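Local coordinates for separin (Saccharomyces cerevisiae, PDB 5U1T), which cleaves the SCC1 subunit of cohesin at the onset of anaphase as a caspase-like cysteine protease, and is held inactive by securin for most of the cell cycle, at residues 1141-1146 with 1160-1165; 1136-1141 with 1361-1366. One frame throughout, in Å; residues are numbered along the deposited sequence.

Strand 1132-1139 and the turn after it tie the two contacts together, and the segments share Pro1141. Interaction 2 sets this strand parallel to strand 1353-1362; interaction 1 lies where the chain comes back out of the turn and meets strand 1157-1163. Their centres are about 10 Å apart in one mixed sheet. Asn1145 O probably accepts a hydrogen bond from Cys1140 N at 2.9 Å, drawing the turn closed, and Leu1146 CD1 packs 3.5 Å from Asp1138 O. Cys1497, the nucleophile by similarity, follows a strand of another sheet, away from both contacts; Tyr1504 and Glu1509, a little beyond it in sequence, hydrogen-bond to Ser1364 of interaction 2.

Interaction 1. Residues 1141-1146 with 1160-1165; sequences PITGNL and HLRLPL
Leu1146 and Leu1163 form an antiparallel hydrogen-bonded pair, their backbones joined by Leu1146 N to Leu1163 O at 2.7 Å and Leu1163 N to Leu1146 O at 2.8 Å. This pair closes the open end of the hairpin made by strands 1146-1152 and 1157-1163. The two leucine side chains lie side by side and point the same way, with CD2 of Leu1146 meeting CD1 of Leu1163 at 3.8 Å. They get there by different torsions, CG anti to the backbone N in Leu1146 (chi1 -169°) and beside it in Leu1163. Phe1238, from a loop, also packs on Leu1146. Past the end of the strand, Leu1165 turns back with a forked tip: CD2 rests 3.9 Å from Leu1146 CB, and CD1 touches the carbonyl oxygen of Gly1144 at 3.9 Å. The turn itself is shaped by Gly1144, whose positive phi would press a CB against the preceding carbonyl oxygen, and by an ST turn in which Asn1145 N donates to Thr1143 OG1 at 3.1 Å, although the place of that oxygen is less sure. Asn1145 crosses Arg1162 at about a right angle, amide and guanidinium planes 74° apart, its amide end at the guanidinium edge. As modelled, Asn1145 ND2 lies 2.9 Å from Arg1162 NH1, a close approach of two donors, so the placement of the amide is doubtful. The amide's other end, OD1, lies 3.3 Å from Pro1164 CA. Helix 1036-1054 covers the turn: Leu1048 touches both Thr1143 and Arg1162, whose NH2 also makes a weak hydrogen bond to Ser1047, while strand 960-962 pairs with the far edge of strand 1157-1163.

Interaction 2. Residues 1136-1141 with 1361-1366; sequences TIDFCP and VVSSSC
Thr1136 and Val1361 sit side by side on one face of a parallel strand pairing, part of a mixed sheet in which strand 1132-1139 has the antiparallel strand 1146-1152 as its other neighbour. Thr1136 CG2, anti to the carbonyl carbon and beside the backbone N, reaches Val1361 CB at 3.5 Å. Ile1137 N donates to Val1361 O at 3.1 Å, and Ile1137 O takes a weak bond from Ser1363 N. Regular pairing then gives way to a turn, closed by Cys1366 N on Ser1363 O, that carries three side chains back to the strand. Ser1363 OG, 3.4 Å from both Ile1137 O and Asp1138 OD1, has one proton for these weak, unsettled bonds, and it also shares a hydrogen bond with Ser1365 OG, in which either could be the donor. Asp1138 starts away from this turn, but its carboxylate bends over Ser1363 CB, and OD1 uses its anti lone pair to accept from Phe1139 N at 2.9 Å. An alanine here would probably leave Phe1139 N without that acceptor, Ser1363 OG without one of its possible weak acceptors, and Arg1077 without its distant, weak ion-pair mate on OD2. The phenylalanine ring swings off to stack with Phe1180. Cys1366 keeps SG beside its backbone N (chi1 -65°), and from there the sulfur lies 3.6 Å from Ile1137 O and 4.1 Å from Ile1137 CG2. At the far end of the contact, Ser1365 OG touches Phe1139 CB at 3.8 Å.

Interaction 1. Residues 1141-1146 with 1160-1165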
# COMPACT_ATOMS: atom_id res chain seq x y z
N PRO A 1141 6.31 29.97 -26.35
CA PRO A 1141 5.04 29.47 -25.81
C PRO A 1141 4.20 30.62 -25.21
O PRO A 1141 3.01 30.80 -25.52
CB PRO A 1141 5.48 28.47 -24.73
CG PRO A 1141 6.89 28.92 -24.33
CD PRO A 1141 7.49 29.48 -25.60
N ILE A 1142 4.87 31.42 -24.38
CA ILE A 1142 4.27 32.60 -23.77
C ILE A 1142 3.70 33.57 -24.80
O ILE A 1142 2.54 33.96 -24.72
CB ILE A 1142 5.30 33.35 -22.87
CG1 ILE A 1142 5.94 32.37 -21.86
CG2 ILE A 1142 4.67 34.56 -22.18
CD1 ILE A 1142 7.45 32.46 -21.78
N THR A 1143 4.51 33.98 -25.78
CA THR A 1143 4.08 35.07 -26.66
C THR A 1143 3.55 34.63 -28.01
O THR A 1143 2.84 35.39 -28.66
CB THR A 1143 5.21 36.04 -26.94
OG1 THR A 1143 6.29 35.34 -27.58
CG2 THR A 1143 5.70 36.67 -25.66
N GLY A 1144 3.93 33.43 -28.43
CA GLY A 1144 3.60 32.95 -29.77
C GLY A 1144 4.60 33.41 -30.81
O GLY A 1144 4.43 33.12 -32.00
N ASN A 1145 5.63 34.14 -30.38
CA ASN A 1145 6.63 34.67 -31.29
C ASN A 1145 7.49 33.58 -31.90
O ASN A 1145 7.80 32.59 -31.24
CB ASN A 1145 7.57 35.67 -30.57
CG ASN A 1145 6.86 36.92 -30.09
OD1 ASN A 1145 5.87 37.36 -30.67
ND2 ASN A 1145 7.37 37.51 -29.01
N LEU A 1146 7.91 33.78 -33.15
CA LEU A 1146 9.03 33.01 -33.68
C LEU A 1146 10.31 33.62 -33.12
O LEU A 1146 10.38 34.81 -32.84
CB LEU A 1146 9.05 33.01 -35.20
CG LEU A 1146 10.01 32.03 -35.88
CD1 LEU A 1146 9.54 30.59 -35.70
CD2 LEU A 1146 10.14 32.37 -37.35
N HIS A 1160 20.06 38.04 -32.02
CA HIS A 1160 18.83 37.30 -31.76
C HIS A 1160 17.68 38.19 -32.14
O HIS A 1160 17.80 39.38 -32.00
CB HIS A 1160 18.78 36.89 -30.28
CG HIS A 1160 17.40 36.65 -29.75
ND1 HIS A 1160 16.70 35.49 -30.01
CD2 HIS A 1160 16.60 37.41 -28.97
CE1 HIS A 1160 15.52 35.56 -29.42
NE2 HIS A 1160 15.43 36.71 -28.78
N LEU A 1161 16.57 37.65 -32.65
CA LEU A 1161 15.43 38.53 -32.85
C LEU A 1161 14.07 37.87 -32.68
O LEU A 1161 13.92 36.69 -32.92
CB LEU A 1161 15.52 39.22 -34.22
CG LEU A 1161 15.88 38.51 -35.51
CD1 LEU A 1161 14.78 37.53 -35.83
CD2 LEU A 1161 16.05 39.52 -36.63
N ARG A 1162 13.07 38.64 -32.25
CA ARG A 1162 11.75 38.08 -31.94
C ARG A 1162 10.75 38.50 -33.00
O ARG A 1162 10.55 39.68 -33.25
CB ARG A 1162 11.28 38.53 -30.55
CG ARG A 1162 12.26 38.22 -29.46
CD ARG A 1162 11.69 38.50 -28.08
NE ARG A 1162 11.85 37.34 -27.20
CZ ARG A 1162 10.85 36.51 -26.89
NH1 ARG A 1162 9.63 36.74 -27.39
NH2 ARG A 1162 11.07 35.45 -26.08
N LEU A 1163 10.13 37.51 -33.63
CA LEU A 1163 9.18 37.76 -34.72
C LEU A 1163 7.77 37.45 -34.26
O LEU A 1163 7.48 36.32 -33.87
CB LEU A 1163 9.54 36.93 -35.95
CG LEU A 1163 11.03 36.94 -36.32
CD1 LEU A 1163 11.34 35.94 -37.41
CD2 LEU A 1163 11.42 38.33 -36.76
N PRO A 1164 6.89 38.45 -34.28
CA PRO A 1164 5.53 38.38 -33.76
C PRO A 1164 4.53 37.50 -34.54
O PRO A 1164 3.74 36.78 -33.90
CB PRO A 1164 5.07 39.84 -33.80
CG PRO A 1164 6.33 40.62 -33.75
CD PRO A 1164 7.31 39.84 -34.54
N LEU A 1165 4.57 37.57 -35.87
CA LEU A 1165 3.66 36.80 -36.75
C LEU A 1165 2.24 37.41 -36.77
O LEU A 1165 1.94 38.29 -37.60
CB LEU A 1165 3.58 35.31 -36.34
CG LEU A 1165 4.83 34.52 -35.92
CD1 LEU A 1165 4.58 33.02 -35.93
CD2 LEU A 1165 6.05 34.85 -36.77

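Interaction 2. Residues 1136-1141 with 1361-1366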
# COMPACT_ATOMS: atom_id res chain seq x y z
N THR A 1136 19.43 29.33 -34.46
CA THR A 1136 18.38 28.60 -33.77
C THR A 1136 17.02 29.07 -34.29
O THR A 1136 16.87 30.23 -34.72
CB THR A 1136 18.47 28.75 -32.23
OG1 THR A 1136 18.31 30.12 -31.87
CG2 THR A 1136 19.84 28.32 -31.74
N ILE A 1137 16.07 28.15 -34.32
CA ILE A 1137 14.69 28.40 -34.70
C ILE A 1137 13.80 27.81 -33.60
O ILE A 1137 13.79 26.58 -33.34
CB ILE A 1137 14.32 27.78 -36.07
CG1 ILE A 1137 15.32 28.20 -37.14
CG2 ILE A 1137 12.89 28.15 -36.48
CD1 ILE A 1137 14.96 27.72 -38.53
N ASP A 1138 13.08 28.68 -32.93
CA ASP A 1138 12.38 28.27 -31.73
C ASP A 1138 11.03 28.96 -31.70
O ASP A 1138 10.76 29.86 -32.49
CB ASP A 1138 13.20 28.61 -30.48
CG ASP A 1138 13.17 27.50 -29.46
OD1 ASP A 1138 12.06 26.97 -29.16
OD2 ASP A 1138 14.28 27.14 -28.96
N PHE A 1139 10.18 28.49 -30.81
CA PHE A 1139 8.86 29.08 -30.71
C PHE A 1139 8.62 29.52 -29.28
O PHE A 1139 9.00 28.81 -28.35
CB PHE A 1139 7.82 28.09 -31.17
CG PHE A 1139 6.42 28.53 -30.91
CD1 PHE A 1139 5.93 29.69 -31.50
CD2 PHE A 1139 5.59 27.78 -30.10
CE1 PHE A 1139 4.63 30.09 -31.27
CE2 PHE A 1139 4.29 28.18 -29.87
CZ PHE A 1139 3.81 29.33 -30.46
N CYS A 1140 8.04 30.70 -29.12
CA CYS A 1140 7.80 31.23 -27.78
C CYS A 1140 6.39 30.88 -27.34
O CYS A 1140 5.40 31.38 -27.88
CB CYS A 1140 8.00 32.74 -27.74
SG CYS A 1140 7.86 33.46 -26.08
N PRO A 1141 6.31 29.97 -26.35
CA PRO A 1141 5.04 29.47 -25.81
C PRO A 1141 4.20 30.62 -25.21
O PRO A 1141 3.01 30.80 -25.52
CB PRO A 1141 5.48 28.47 -24.73
CG PRO A 1141 6.89 28.92 -24.33
CD PRO A 1141 7.49 29.48 -25.60
N VAL A 1361 20.06 24.93 -35.48
CA VAL A 1361 19.62 24.34 -34.23
C VAL A 1361 18.10 24.40 -34.19
O VAL A 1361 17.53 25.45 -33.91
CB VAL A 1361 20.20 25.06 -33.04
CG1 VAL A 1361 19.72 24.43 -31.74
CG2 VAL A 1361 21.71 25.07 -33.13
N VAL A 1362 17.46 23.27 -34.49
CA VAL A 1362 16.01 23.23 -34.60
C VAL A 1362 15.35 22.61 -33.36
O VAL A 1362 15.59 21.45 -33.02
CB VAL A 1362 15.58 22.46 -35.86
CG1 VAL A 1362 14.06 22.44 -35.99
CG2 VAL A 1362 16.22 23.11 -37.11
N SER A 1363 14.53 23.40 -32.67
CA SER A 1363 13.85 22.93 -31.47
C SER A 1363 12.84 21.87 -31.85
O SER A 1363 12.34 21.86 -32.98
CB SER A 1363 13.16 24.09 -30.74
OG SER A 1363 11.96 24.46 -31.41
N SER A 1364 12.53 20.96 -30.92
CA SER A 1364 11.58 19.90 -31.20
C SER A 1364 10.23 20.45 -31.68
O SER A 1364 9.58 19.86 -32.55
CB SER A 1364 11.39 19.00 -29.95
OG SER A 1364 10.74 19.66 -28.86
N SER A 1365 9.81 21.60 -31.16
CA SER A 1365 8.54 22.17 -31.59
C SER A 1365 8.58 22.61 -33.05
O SER A 1365 7.54 22.66 -33.71
CB SER A 1365 8.13 23.34 -30.71
OG SER A 1365 8.94 24.47 -30.96
N CYS A 1366 9.78 22.90 -33.57
CA CYS A 1366 9.90 23.39 -34.94
C CYS A 1366 10.39 22.33 -35.93
O CYS A 1366 10.48 22.59 -37.12
CB CYS A 1366 10.85 24.59 -34.99
SG CYS A 1366 10.28 26.06 -34.10